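Local coordinates for DUF2442 domain-containing protein (Rhodospirillum rubrum ATCC 11170, PDB 3K8R) that is of unknown function but belongs to the DUF2442 family and forms a two-chain assembly of small alpha-beta subunits, at residues A69-G74 against G78-T83; L55-E60 against K101-K106. All blocks are in the same frame, centred on the assembly; numbering follows the deposited sequence.

Interaction 1: A69-G74 against G78-T83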
loop_
_atom_site.group_PDB
_atom_site.type_symbol
_atom_site.label_atom_id
_atom_site.label_comp_id
_atom_site.label_asym_id
_atom_site.label_seq_id
_atom_site.Cartn_x
_atom_site.Cartn_y
_atom_site.Cartn_z
ATOM N N ALA A 69 15.165 -8.649 9.023
ATOM C CA ALA A 69 14.737 -10.002 9.360
ATOM C C ALA A 69 13.273 -10.290 9.017
ATOM O O ALA A 69 12.800 -11.399 9.272
ATOM C CB ALA A 69 14.998 -10.289 10.848
ATOM N N VAL A 70 12.565 -9.320 8.436
ATOM C CA VAL A 70 11.149 -9.490 8.147
ATOM C C VAL A 70 10.896 -10.764 7.372
ATOM O O VAL A 70 11.662 -11.109 6.478
ATOM C CB VAL A 70 10.563 -8.312 7.376
ATOM C CG1 VAL A 70 11.271 -8.145 6.035
ATOM C CG2 VAL A 70 9.049 -8.503 7.197
ATOM N N GLU A 71 9.829 -11.457 7.772
ATOM C CA GLU A 71 9.366 -12.724 7.189
ATOM C C GLU A 71 7.853 -12.683 6.992
ATOM O O GLU A 71 7.152 -11.962 7.698
ATOM C CB GLU A 71 9.651 -13.892 8.136
ATOM C CG GLU A 71 11.071 -14.380 8.201
ATOM C CD GLU A 71 11.211 -15.576 9.134
ATOM O OE1 GLU A 71 11.028 -15.435 10.366
ATOM O OE2 GLU A 71 11.519 -16.669 8.632
ATOM N N ILE A 72 7.354 -13.477 6.048
ATOM C CA ILE A 72 5.917 -13.562 5.787
ATOM C C ILE A 72 5.376 -14.819 6.468
ATOM O O ILE A 72 5.912 -15.910 6.287
ATOM C CB ILE A 72 5.608 -13.615 4.272
ATOM C CG1 ILE A 72 6.149 -12.364 3.575
ATOM C CG2 ILE A 72 4.115 -13.735 4.033
ATOM C CD1 ILE A 72 6.045 -12.406 2.054
ATOM N N LEU A 73 4.340 -14.649 7.281
ATOM C CA LEU A 73 3.671 -15.777 7.938
ATOM C C LEU A 73 2.156 -15.604 7.784
ATOM O O LEU A 73 1.680 -14.529 7.446
ATOM C CB LEU A 73 4.108 -15.934 9.408
ATOM C CG LEU A 73 5.515 -16.516 9.689
ATOM C CD1 LEU A 73 5.794 -16.494 11.185
ATOM C CD2 LEU A 73 5.731 -17.946 9.138
ATOM N N GLY A 74 1.403 -16.667 8.024
ATOM C CA GLY A 74 -0.044 -16.666 7.778
ATOM C C GLY A 74 -0.132 -17.095 6.326
ATOM O O GLY A 74 0.915 -17.179 5.662
ATOM N N GLY A 78 0.391 -11.769 7.439
ATOM C CA GLY A 78 1.204 -11.312 8.558
ATOM C C GLY A 78 2.698 -11.205 8.286
ATOM O O GLY A 78 3.307 -12.084 7.654
ATOM N N LEU A 79 3.276 -10.110 8.777
ATOM C CA LEU A 79 4.702 -9.860 8.702
ATOM C C LEU A 79 5.265 -10.199 10.083
ATOM O O LEU A 79 4.734 -9.748 11.107
ATOM C CB LEU A 79 4.968 -8.410 8.317
ATOM C CG LEU A 79 4.399 -8.036 6.941
ATOM C CD1 LEU A 79 4.598 -6.555 6.643
ATOM C CD2 LEU A 79 5.029 -8.923 5.865
ATOM N N HIS A 80 6.332 -10.997 10.103
ATOM C CA HIS A 80 6.908 -11.516 11.336
ATOM C C HIS A 80 8.394 -11.200 11.462
ATOM O O HIS A 80 9.127 -11.198 10.472
ATOM C CB HIS A 80 6.676 -13.046 11.353
ATOM C CG HIS A 80 7.317 -13.780 12.504
ATOM N ND1 HIS A 80 6.777 -13.806 13.776
ATOM C CD2 HIS A 80 8.418 -14.571 12.550
ATOM C CE1 HIS A 80 7.540 -14.544 14.564
ATOM N NE2 HIS A 80 8.542 -15.020 13.845
ATOM N N TRP A 81 8.807 -10.897 12.695
ATOM C CA TRP A 81 10.212 -10.710 13.074
ATOM C C TRP A 81 10.452 -11.669 14.244
ATOM O O TRP A 81 9.949 -11.455 15.346
ATOM C CB TRP A 81 10.516 -9.267 13.477
ATOM C CG TRP A 81 10.565 -8.280 12.324
ATOM C CD1 TRP A 81 11.685 -7.778 11.708
ATOM C CD2 TRP A 81 9.449 -7.678 11.669
ATOM N NE1 TRP A 81 11.329 -6.899 10.720
ATOM C CE2 TRP A 81 9.961 -6.820 10.672
ATOM C CE3 TRP A 81 8.062 -7.781 11.825
ATOM C CZ2 TRP A 81 9.131 -6.072 9.839
ATOM C CZ3 TRP A 81 7.240 -7.033 11.000
ATOM C CH2 TRP A 81 7.774 -6.189 10.023
ATOM N N GLU A 82 11.206 -12.735 13.977
ATOM C CA GLU A 82 11.460 -13.808 14.933
ATOM C C GLU A 82 12.133 -13.332 16.219
ATOM O O GLU A 82 11.504 -13.322 17.278
ATOM C CB GLU A 82 12.318 -14.890 14.262
ATOM C CG GLU A 82 12.438 -16.193 15.045
ATOM C CD GLU A 82 11.174 -17.009 14.959
ATOM O OE1 GLU A 82 10.698 -17.223 13.816
ATOM O OE2 GLU A 82 10.665 -17.438 16.019
ATOM N N THR A 83 13.398 -12.926 16.113
ATOM C CA THR A 83 14.178 -12.505 17.271
ATOM C C THR A 83 13.482 -11.396 18.057
ATOM O O THR A 83 13.398 -11.472 19.275
ATOM C CB THR A 83 15.603 -12.049 16.878
ATOM O OG1 THR A 83 16.274 -13.106 16.186
ATOM C CG2 THR A 83 16.413 -11.673 18.116
HETATM O O HOH W 1 11.179 -18.002 11.010
#

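Interaction 2: L55-E60 against K101-K106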
loop_
_atom_site.group_PDB
_atom_site.type_symbol
_atom_site.label_atom_id
_atom_site.label_comp_id
_atom_site.label_asym_id
_atom_site.label_seq_id
_atom_site.Cartn_x
_atom_site.Cartn_y
_atom_site.Cartn_z
ATOM N N LEU A 55 7.035 3.228 12.616
ATOM C CA LEU A 55 5.737 3.745 13.046
ATOM C C LEU A 55 4.875 2.608 13.613
ATOM O O LEU A 55 3.809 2.864 14.173
ATOM C CB LEU A 55 4.980 4.407 11.888
ATOM C CG LEU A 55 5.532 5.700 11.270
ATOM C CD1 LEU A 55 4.560 6.215 10.208
ATOM C CD2 LEU A 55 5.781 6.768 12.327
ATOM N N ALA A 56 5.346 1.362 13.466
ATOM C CA ALA A 56 4.610 0.169 13.898
ATOM C C ALA A 56 4.966 -0.229 15.306
ATOM O O ALA A 56 6.121 -0.139 15.724
ATOM C CB ALA A 56 4.882 -1.001 12.965
ATOM N N GLN A 57 3.955 -0.706 16.026
ATOM C CA GLN A 57 4.122 -1.122 17.405
ATOM C C GLN A 57 5.041 -2.326 17.531
ATOM O O GLN A 57 4.774 -3.413 16.982
ATOM C CB GLN A 57 2.773 -1.461 18.030
ATOM C CG GLN A 57 2.901 -1.900 19.476
ATOM C CD GLN A 57 1.582 -2.165 20.120
ATOM O OE1 GLN A 57 0.594 -2.479 19.456
ATOM N NE2 GLN A 57 1.554 -2.053 21.434
ATOM N N GLY A 58 6.114 -2.121 18.284
ATOM C CA GLY A 58 7.095 -3.165 18.538
ATOM C C GLY A 58 8.373 -3.002 17.749
ATOM O O GLY A 58 9.312 -3.751 17.986
ATOM N N LEU A 59 8.408 -2.039 16.816
ATOM C CA LEU A 59 9.590 -1.792 15.975
ATOM C C LEU A 59 10.139 -0.351 16.089
ATOM O O LEU A 59 11.084 0.014 15.391
ATOM C CB LEU A 59 9.276 -2.129 14.504
ATOM C CG LEU A 59 8.872 -3.571 14.134
ATOM C CD1 LEU A 59 8.578 -3.690 12.643
ATOM C CD2 LEU A 59 9.930 -4.602 14.540
ATOM N N GLU A 60 9.597 0.455 16.999
ATOM C CA GLU A 60 10.033 1.855 17.126
ATOM C C GLU A 60 11.532 2.037 17.287
ATOM O O GLU A 60 12.074 3.025 16.809
ATOM C CB GLU A 60 9.377 2.564 18.317
ATOM C CG GLU A 60 7.859 2.655 18.318
ATOM C CD GLU A 60 7.182 1.451 18.953
ATOM O OE1 GLU A 60 7.743 0.328 18.916
ATOM O OE2 GLU A 60 6.077 1.639 19.499
ATOM N N LYS A 101 -5.014 0.489 20.217
ATOM C CA LYS A 101 -5.422 1.838 20.565
ATOM C C LYS A 101 -4.799 2.247 21.894
ATOM O O LYS A 101 -4.497 3.420 22.102
ATOM C CB LYS A 101 -6.939 1.967 20.589
ATOM C CG LYS A 101 -7.532 1.854 19.209
ATOM C CD LYS A 101 -8.930 2.399 19.130
ATOM C CE LYS A 101 -9.397 2.474 17.686
ATOM N NZ LYS A 101 -10.764 3.066 17.564
ATOM N N ALA A 102 -4.590 1.272 22.775
ATOM C CA ALA A 102 -3.941 1.517 24.053
ATOM C C ALA A 102 -2.539 2.071 23.831
ATOM O O ALA A 102 -2.111 2.992 24.524
ATOM C CB ALA A 102 -3.872 0.236 24.860
ATOM N N TRP A 103 -1.838 1.500 22.858
ATOM C CA TRP A 103 -0.474 1.902 22.510
ATOM C C TRP A 103 -0.444 3.285 21.861
ATOM O O TRP A 103 0.348 4.144 22.255
ATOM C CB TRP A 103 0.139 0.833 21.603
ATOM C CG TRP A 103 1.373 1.207 20.846
ATOM C CD1 TRP A 103 2.673 1.060 21.252
ATOM C CD2 TRP A 103 1.426 1.732 19.507
ATOM N NE1 TRP A 103 3.524 1.488 20.258
ATOM C CE2 TRP A 103 2.785 1.904 19.177
ATOM C CE3 TRP A 103 0.448 2.088 18.561
ATOM C CZ2 TRP A 103 3.194 2.418 17.936
ATOM C CZ3 TRP A 103 0.850 2.603 17.332
ATOM C CH2 TRP A 103 2.210 2.760 17.032
HETATM N N MSE A 104 -1.316 3.505 20.881
HETATM C CA MSE A 104 -1.402 4.804 20.230
HETATM C C MSE A 104 -1.668 5.892 21.253
HETATM O O MSE A 104 -1.052 6.952 21.209
HETATM C CB MSE A 104 -2.484 4.795 19.163
HETATM C CG MSE A 104 -2.074 4.027 17.921
HETATM SE SE MSE A 104 -3.540 3.765 16.684
HETATM C CE MSE A 104 -2.505 3.380 15.021
ATOM N N ALA A 105 -2.572 5.615 22.185
ATOM C CA ALA A 105 -2.887 6.554 23.258
ATOM C C ALA A 105 -1.676 6.841 24.164
ATOM O O ALA A 105 -1.557 7.950 24.688
ATOM C CB ALA A 105 -4.053 6.042 24.080
ATOM N N LYS A 106 -0.783 5.861 24.346
ATOM C CA LYS A 106 0.422 6.046 25.172
ATOM C C LYS A 106 1.507 6.745 24.351
ATOM O O LYS A 106 2.622 6.244 24.223
ATOM C CB LYS A 106 0.932 4.709 25.726
#

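Interaction 1: A69-G74 against G78-T83
Val70 and Trp81 show how one hairpin can present an apolar face and a mixed one at once. Both side chains point the same way, and the indole lays a face against the valine: Val70 CG2 lies 3.6 Å from Trp81 CZ2, while Val70 CA makes a CH-pi contact with the five-membered ring. Setting CG anti to its own carbonyl carbon (chi1 -73°) brings the Trp81 ring over Val70, and its NE1 is hydrogen-bonded to Leu67 O of helix 64-67. With an alanine here, Val70 would probably lose the flat surface it packs on, and Leu67 O its indole donor. Ile72 and Leu79, a non-hydrogen-bonded pair, meet more loosely on the same side.

The other face carries His80. Leu73 CD1 sits over its ring, 3.4 Å from His80 CG, in a second CH-pi contact, and Glu71 OE1 comes to the ring edge, 3.5 Å from His80 CD2. His80 ND1 is bonded to Asp87, and NE2 reaches Glu82 OE1 only weakly. Water 1 lies between the carboxylates of Glu71 and Glu82, whose OE1 atoms are 3.9 Å apart, and probably eases the meeting of two like charges.

Four backbone hydrogen bonds pair Glu71 with His80 and Leu73 with Gly78, the antiparallel pattern of a beta hairpin. Strand 78-81 is the middle of three, with strand 86-89 on its other edge, while Val70, Ile72 and Leu79 pack on Ala30 of strand 27-33.

Interaction 2: L55-E60 against K101-K106
Gln57 lies across one face of the Trp103 indole, the two side chains running past each other in opposite directions. Gln57 CB stands above the ring system and CG makes a CH-pi contact with the five-membered ring, 3.5 Å from its centroid. The extended glutamine chain, with CG anti to the backbone N (chi1 -180°), carries the amide on along the indole to Trp103 CB, its plane 30° from that of the ring. Gln57 OE1 accepts from the backbone N of Thr100, which fixes the turn of the amide.

Polar contact is made at the ring edge. Trp103 NE1 donates to Glu60 OE2 at 2.7 Å, with the acceptor almost in the indole plane and the carboxylate turned 60° from it. The same oxygen forms a salt bridge with Arg107, while OE1 takes the Gly58 N-H from above the carboxylate plane. Farther along the edge, Leu55 O lies 3.3 Å from Trp103 CH2.

Ala56 to Leu59 form a type II beta turn, Gly58 at positive phi. The contact is a surface one, ring-face packing plus an edge hydrogen bond, in which a tryptophan docks the last modelled helix, 101-105, on the loop between strand 48-51 and helix 64-67.

Both contacts use a tryptophan face, but their settings differ. Interaction 1 is partly buried and local: it joins adjacent strands of one hairpin through backbone hydrogen bonds, with apolar packing against strand 27-33 on one side and acidic, imidazole and leucine groups on the other. Interaction 2 is a surface contact between segments separated by 40 residues, made almost wholly by side chains, in which a single indole meets an amide and a carboxylate. Along the chain, the hairpin is nested inside the loop that interaction 2 closes. Their centres are about 18 Å apart, yet they touch directly, Trp81 CH2 packing 3.7 Å from Leu59 CD1.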